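Long-range contact in cytosolic phospholipase A2 delta (Homo sapiens, PDB 5IZ5), which hydrolyses glycerophospholipids at the sn-2 position in a calcium-dependent manner, releasing a fatty acid, with a preference for linoleic acid: residues H603-L615 with L640-Y654. The protein carries 3 engineered substitutions. Sequence-based numbering, arbitrary orientation.
Sequences HQRSPNFLQGLQL and LTPKEPRLCLVDAAY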
loop_
_atom_site.group_PDB
_atom_site.type_symbol
_atom_site.label_atom_id
_atom_site.label_comp_id
_atom_site.label_asym_id
_atom_site.label_seq_id
_atom_site.Cartn_x
_atom_site.Cartn_y
_atom_site.Cartn_z
ATOM N N HIS B 603 -8.465 4.060 9.010
ATOM C CA HIS B 603 -7.436 3.282 8.339
ATOM C C HIS B 603 -6.136 3.221 9.125
ATOM O O HIS B 603 -5.828 4.120 9.905
ATOM C CB HIS B 603 -7.186 3.892 6.967
ATOM C CG HIS B 603 -8.436 4.079 6.170
ATOM N ND1 HIS B 603 -9.430 3.125 6.109
ATOM C CD2 HIS B 603 -8.860 5.114 5.410
ATOM C CE1 HIS B 603 -10.412 3.565 5.344
ATOM N NE2 HIS B 603 -10.089 4.767 4.905
ATOM N N GLN B 604 -5.380 2.145 8.919
ATOM C CA GLN B 604 -4.067 1.983 9.548
ATOM C C GLN B 604 -3.133 3.115 9.102
ATOM O O GLN B 604 -3.216 3.598 7.970
ATOM C CB GLN B 604 -3.478 0.599 9.209
ATOM C CG GLN B 604 -2.285 0.177 10.031
ATOM C CD GLN B 604 -2.685 -0.179 11.439
ATOM O OE1 GLN B 604 -2.878 0.706 12.273
ATOM N NE2 GLN B 604 -2.826 -1.474 11.714
ATOM N N ARG B 605 -2.278 3.572 10.006
ATOM C CA ARG B 605 -1.275 4.578 9.656
ATOM C C ARG B 605 0.125 3.965 9.556
ATOM O O ARG B 605 1.022 4.239 10.354
ATOM C CB ARG B 605 -1.336 5.752 10.634
ATOM C CG ARG B 605 -2.554 6.618 10.366
ATOM C CD ARG B 605 -2.756 7.690 11.414
ATOM N NE ARG B 605 -3.837 8.606 11.046
ATOM C CZ ARG B 605 -4.094 9.756 11.667
ATOM N NH1 ARG B 605 -3.355 10.146 12.702
ATOM N NH2 ARG B 605 -5.101 10.522 11.255
ATOM N N SER B 606 0.301 3.161 8.521
ATOM C CA SER B 606 1.500 2.351 8.381
ATOM C C SER B 606 2.703 3.201 8.011
ATOM O O SER B 606 2.610 4.051 7.133
ATOM C CB SER B 606 1.295 1.281 7.323
ATOM O OG SER B 606 0.302 0.366 7.746
ATOM N N PRO B 607 3.838 2.980 8.690
ATOM C CA PRO B 607 5.060 3.653 8.275
ATOM C C PRO B 607 5.384 3.358 6.819
ATOM O O PRO B 607 5.234 2.219 6.375
ATOM C CB PRO B 607 6.120 3.044 9.200
ATOM C CG PRO B 607 5.364 2.665 10.427
ATOM C CD PRO B 607 4.038 2.179 9.912
ATOM N N ASN B 608 5.801 4.383 6.090
ATOM C CA ASN B 608 6.081 4.250 4.675
ATOM C C ASN B 608 7.506 3.761 4.423
ATOM O O ASN B 608 8.466 4.495 4.646
ATOM C CB ASN B 608 5.872 5.597 3.991
ATOM C CG ASN B 608 6.120 5.536 2.499
ATOM O OD1 ASN B 608 6.225 4.454 1.911
ATOM N ND2 ASN B 608 6.168 6.693 1.870
ATOM N N PHE B 609 7.639 2.531 3.931
ATOM C CA PHE B 609 8.958 1.976 3.614
ATOM C C PHE B 609 9.693 2.720 2.489
ATOM O O PHE B 609 10.895 2.556 2.322
ATOM C CB PHE B 609 8.895 0.455 3.346
ATOM C CG PHE B 609 7.896 0.035 2.298
ATOM C CD1 PHE B 609 8.236 0.018 0.955
ATOM C CD2 PHE B 609 6.630 -0.398 2.667
ATOM C CE1 PHE B 609 7.317 -0.392 -0.004
ATOM C CE2 PHE B 609 5.709 -0.797 1.711
ATOM C CZ PHE B 609 6.055 -0.795 0.378
ATOM N N LEU B 610 8.977 3.547 1.729
ATOM C CA LEU B 610 9.602 4.395 0.722
ATOM C C LEU B 610 10.151 5.721 1.265
ATOM O O LEU B 610 10.757 6.480 0.503
ATOM C CB LEU B 610 8.596 4.709 -0.393
ATOM C CG LEU B 610 7.934 3.525 -1.100
ATOM C CD1 LEU B 610 7.091 4.019 -2.264
ATOM C CD2 LEU B 610 8.966 2.516 -1.589
ATOM N N GLN B 611 9.948 6.004 2.554
ATOM C CA GLN B 611 10.264 7.326 3.111
ATOM C C GLN B 611 11.662 7.835 2.746
ATOM O O GLN B 611 12.658 7.131 2.902
ATOM C CB GLN B 611 10.114 7.342 4.638
ATOM C CG GLN B 611 10.362 8.725 5.236
ATOM C CD GLN B 611 10.089 8.817 6.731
ATOM O OE1 GLN B 611 9.815 7.824 7.405
ATOM N NE2 GLN B 611 10.190 10.022 7.257
ATOM N N GLY B 612 11.722 9.058 2.239
ATOM C CA GLY B 612 12.995 9.705 1.958
ATOM C C GLY B 612 13.565 9.430 0.581
ATOM O O GLY B 612 14.386 10.203 0.098
ATOM N N LEU B 613 13.118 8.361 -0.076
ATOM C CA LEU B 613 13.539 8.094 -1.448
ATOM C C LEU B 613 13.042 9.210 -2.347
ATOM O O LEU B 613 12.023 9.852 -2.055
ATOM C CB LEU B 613 12.998 6.747 -1.931
ATOM C CG LEU B 613 13.539 5.530 -1.178
ATOM C CD1 LEU B 613 12.734 4.286 -1.516
ATOM C CD2 LEU B 613 15.021 5.328 -1.474
ATOM N N GLN B 614 13.757 9.441 -3.446
ATOM C CA GLN B 614 13.440 10.542 -4.341
ATOM C C GLN B 614 13.110 10.059 -5.750
ATOM O O GLN B 614 13.482 8.958 -6.144
ATOM C CB GLN B 614 14.602 11.529 -4.352
ATOM C CG GLN B 614 15.063 11.916 -2.945
ATOM C CD GLN B 614 16.112 13.008 -2.925
ATOM O OE1 GLN B 614 16.727 13.307 -3.947
ATOM N NE2 GLN B 614 16.316 13.616 -1.754
ATOM N N LEU B 615 12.400 10.890 -6.507
ATOM C CA LEU B 615 11.984 10.520 -7.854
ATOM C C LEU B 615 13.093 10.794 -8.852
ATOM O O LEU B 615 13.723 11.844 -8.810
ATOM C CB LEU B 615 10.711 11.269 -8.270
ATOM C CG LEU B 615 9.374 10.857 -7.640
ATOM C CD1 LEU B 615 9.146 9.357 -7.769
ATOM C CD2 LEU B 615 9.271 11.290 -6.184
ATOM N N LEU B 640 4.343 13.229 -4.507
ATOM C CA LEU B 640 4.207 11.767 -4.580
ATOM C C LEU B 640 4.497 11.080 -3.244
ATOM O O LEU B 640 4.911 11.726 -2.291
ATOM C CB LEU B 640 5.089 11.207 -5.701
ATOM C CG LEU B 640 4.639 11.560 -7.125
ATOM C CD1 LEU B 640 5.447 10.788 -8.153
ATOM C CD2 LEU B 640 3.156 11.295 -7.336
ATOM N N THR B 641 4.287 9.763 -3.189
ATOM C CA THR B 641 4.348 9.015 -1.926
ATOM C C THR B 641 5.731 8.906 -1.239
ATOM O O THR B 641 5.785 8.836 -0.001
ATOM C CB THR B 641 3.739 7.596 -2.102
ATOM O OG1 THR B 641 2.365 7.715 -2.491
ATOM C CG2 THR B 641 3.808 6.768 -0.824
ATOM N N PRO B 642 6.838 8.882 -2.011
ATOM C CA PRO B 642 8.145 8.682 -1.377
ATOM C C PRO B 642 8.442 9.638 -0.223
ATOM O O PRO B 642 9.057 9.231 0.755
ATOM C CB PRO B 642 9.123 8.900 -2.534
ATOM C CG PRO B 642 8.370 8.417 -3.718
ATOM C CD PRO B 642 6.960 8.896 -3.480
ATOM N N LYS B 643 7.974 10.876 -0.321
ATOM C CA LYS B 643 8.230 11.862 0.720
ATOM C C LYS B 643 7.330 11.758 1.958
ATOM O O LYS B 643 7.568 12.471 2.929
ATOM C CB LYS B 643 8.313 13.271 0.122
ATOM C CG LYS B 643 7.404 14.362 0.649
ATOM C CD LYS B 643 6.040 14.366 -0.014
ATOM C CE LYS B 643 5.146 15.423 0.614
ATOM N NZ LYS B 643 3.759 15.356 0.081
ATOM N N GLU B 644 6.343 10.856 1.957
ATOM C CA GLU B 644 5.465 10.707 3.110
ATOM C C GLU B 644 6.081 9.777 4.157
ATOM O O GLU B 644 6.623 8.713 3.820
ATOM C CB GLU B 644 4.091 10.192 2.663
ATOM C CG GLU B 644 3.421 11.073 1.617
ATOM C CD GLU B 644 2.913 12.395 2.177
ATOM O OE1 GLU B 644 2.444 13.212 1.375
ATOM O OE2 GLU B 644 2.983 12.636 3.402
ATOM N N PRO B 645 6.022 10.181 5.437
ATOM C CA PRO B 645 6.391 9.251 6.508
ATOM C C PRO B 645 5.423 8.083 6.669
ATOM O O PRO B 645 5.825 7.043 7.184
ATOM C CB PRO B 645 6.364 10.114 7.781
ATOM C CG PRO B 645 6.280 11.526 7.337
ATOM C CD PRO B 645 5.749 11.544 5.938
ATOM N N ARG B 646 4.180 8.233 6.211
ATOM C CA ARG B 646 3.164 7.210 6.433
ATOM C C ARG B 646 2.317 6.904 5.194
ATOM O O ARG B 646 2.265 7.676 4.244
ATOM C CB ARG B 646 2.253 7.616 7.591
ATOM C CG ARG B 646 2.913 7.509 8.961
ATOM C CD ARG B 646 1.990 7.836 10.116
ATOM N NE ARG B 646 1.224 9.046 9.856
ATOM C CZ ARG B 646 1.679 10.291 9.994
ATOM N NH1 ARG B 646 2.924 10.539 10.410
ATOM N NH2 ARG B 646 0.872 11.304 9.711
ATOM N N LEU B 647 1.674 5.743 5.234
ATOM C CA LEU B 647 0.743 5.302 4.207
ATOM C C LEU B 647 -0.657 5.293 4.787
ATOM O O LEU B 647 -0.830 5.311 6.004
ATOM C CB LEU B 647 1.092 3.884 3.763
ATOM C CG LEU B 647 2.513 3.687 3.246
ATOM C CD1 LEU B 647 2.737 2.211 2.945
ATOM C CD2 LEU B 647 2.759 4.543 2.017
ATOM N N CYS B 648 -1.653 5.290 3.909
ATOM C CA CYS B 648 -3.035 5.094 4.315
ATOM C C CYS B 648 -3.636 4.013 3.427
ATOM O O CYS B 648 -4.102 4.290 2.320
ATOM C CB CYS B 648 -3.842 6.392 4.230
ATOM S SG CYS B 648 -5.537 6.198 4.833
ATOM N N LEU B 649 -3.640 2.785 3.935
ATOM C CA LEU B 649 -3.987 1.620 3.138
ATOM C C LEU B 649 -5.455 1.246 3.297
ATOM O O LEU B 649 -5.979 1.129 4.411
ATOM C CB LEU B 649 -3.091 0.433 3.503
ATOM C CG LEU B 649 -1.612 0.622 3.146
ATOM C CD1 LEU B 649 -0.792 -0.538 3.670
ATOM C CD2 LEU B 649 -1.406 0.751 1.649
ATOM N N VAL B 650 -6.101 1.049 2.158
ATOM C CA VAL B 650 -7.528 0.889 2.080
ATOM C C VAL B 650 -7.885 -0.396 1.318
ATOM O O VAL B 650 -7.125 -0.861 0.482
ATOM C CB VAL B 650 -8.103 2.194 1.472
ATOM C CG1 VAL B 650 -9.091 1.944 0.360
ATOM C CG2 VAL B 650 -8.699 3.045 2.576
ATOM N N ASP B 651 -9.018 -0.989 1.680
ATOM C CA ASP B 651 -9.627 -2.119 0.959
ATOM C C ASP B 651 -9.895 -1.715 -0.494
ATOM O O ASP B 651 -10.413 -0.632 -0.724
ATOM C CB ASP B 651 -10.922 -2.470 1.709
ATOM C CG ASP B 651 -11.647 -3.673 1.150
ATOM O OD1 ASP B 651 -11.517 -3.957 -0.056
ATOM O OD2 ASP B 651 -12.378 -4.320 1.936
ATOM N N ALA B 652 -9.528 -2.559 -1.466
ATOM C CA ALA B 652 -9.812 -2.280 -2.896
ATOM C C ALA B 652 -11.299 -2.036 -3.176
ATOM O O ALA B 652 -11.653 -1.298 -4.096
ATOM C CB ALA B 652 -9.311 -3.415 -3.776
ATOM N N ALA B 653 -12.158 -2.656 -2.372
ATOM C CA ALA B 653 -13.604 -2.480 -2.485
ATOM C C ALA B 653 -14.086 -1.023 -2.326
ATOM O O ALA B 653 -15.221 -0.726 -2.674
ATOM C CB ALA B 653 -14.315 -3.387 -1.489
ATOM N N TYR B 654 -13.251 -0.126 -1.795
ATOM C CA TYR B 654 -13.580 1.314 -1.774
ATOM C C TYR B 654 -13.577 1.954 -3.164
ATOM O O TYR B 654 -14.180 3.011 -3.366
ATOM C CB TYR B 654 -12.601 2.109 -0.906
ATOM C CG TYR B 654 -12.822 2.000 0.583
ATOM C CD1 TYR B 654 -12.302 0.942 1.301
ATOM C CD2 TYR B 654 -13.539 2.970 1.276
ATOM C CE1 TYR B 654 -12.491 0.842 2.668
ATOM C CE2 TYR B 654 -13.734 2.879 2.647
ATOM C CZ TYR B 654 -13.204 1.811 3.342
ATOM O OH TYR B 654 -13.387 1.688 4.707
HETATM O O HOH W 1 -2.300 1.732 6.331
#
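Asn608 grips the segment 640-654 from both its backbone and its side chain. Its N donates to Pro645 O, and with CG anti to the backbone N (chi1 -179°) the amide reaches inward, where ND2 gives an N-H to Glu644 O at 2.8 Å, 16° out of the amide plane. Asn608 OD1 accepts from Leu610 N in an Asx turn, so both ends of the buried amide are bonded and its rotation is fixed. Against OD1 lies Leu647 CD2 at 3.5 Å, the two side chains crossing at about a right angle. Next along, Leu647 N meets Ser606 O at 2.7 Å beside a single beta bridge, Pro607 with Arg646. Where the two backbones draw apart, a water links Gln604 O to Leu649 N.

Strand 649-650 pairs with strand 463-471 of the catalytic domain's mixed sheet, and close by in sequence is Asp651, the probable proton acceptor of a Ser-Asp dyad, hydrogen-bonded to the nucleophile Ser365. Just before it, Val650 CG2 sits over the centre of one face of the His603 ring, 3.3 Å from the centroid, a close CH-pi contact. That imidazole and Tyr654 form an offset edge-to-face pair, planes at 88°, with Tyr654 OH at the edge of the imidazole and bonded to Asn533.

The solvent side is looser: the side chain of Gln611 runs obliquely past Pro645, and Arg646 CD merely brushes Arg605 CB at 4.0 Å.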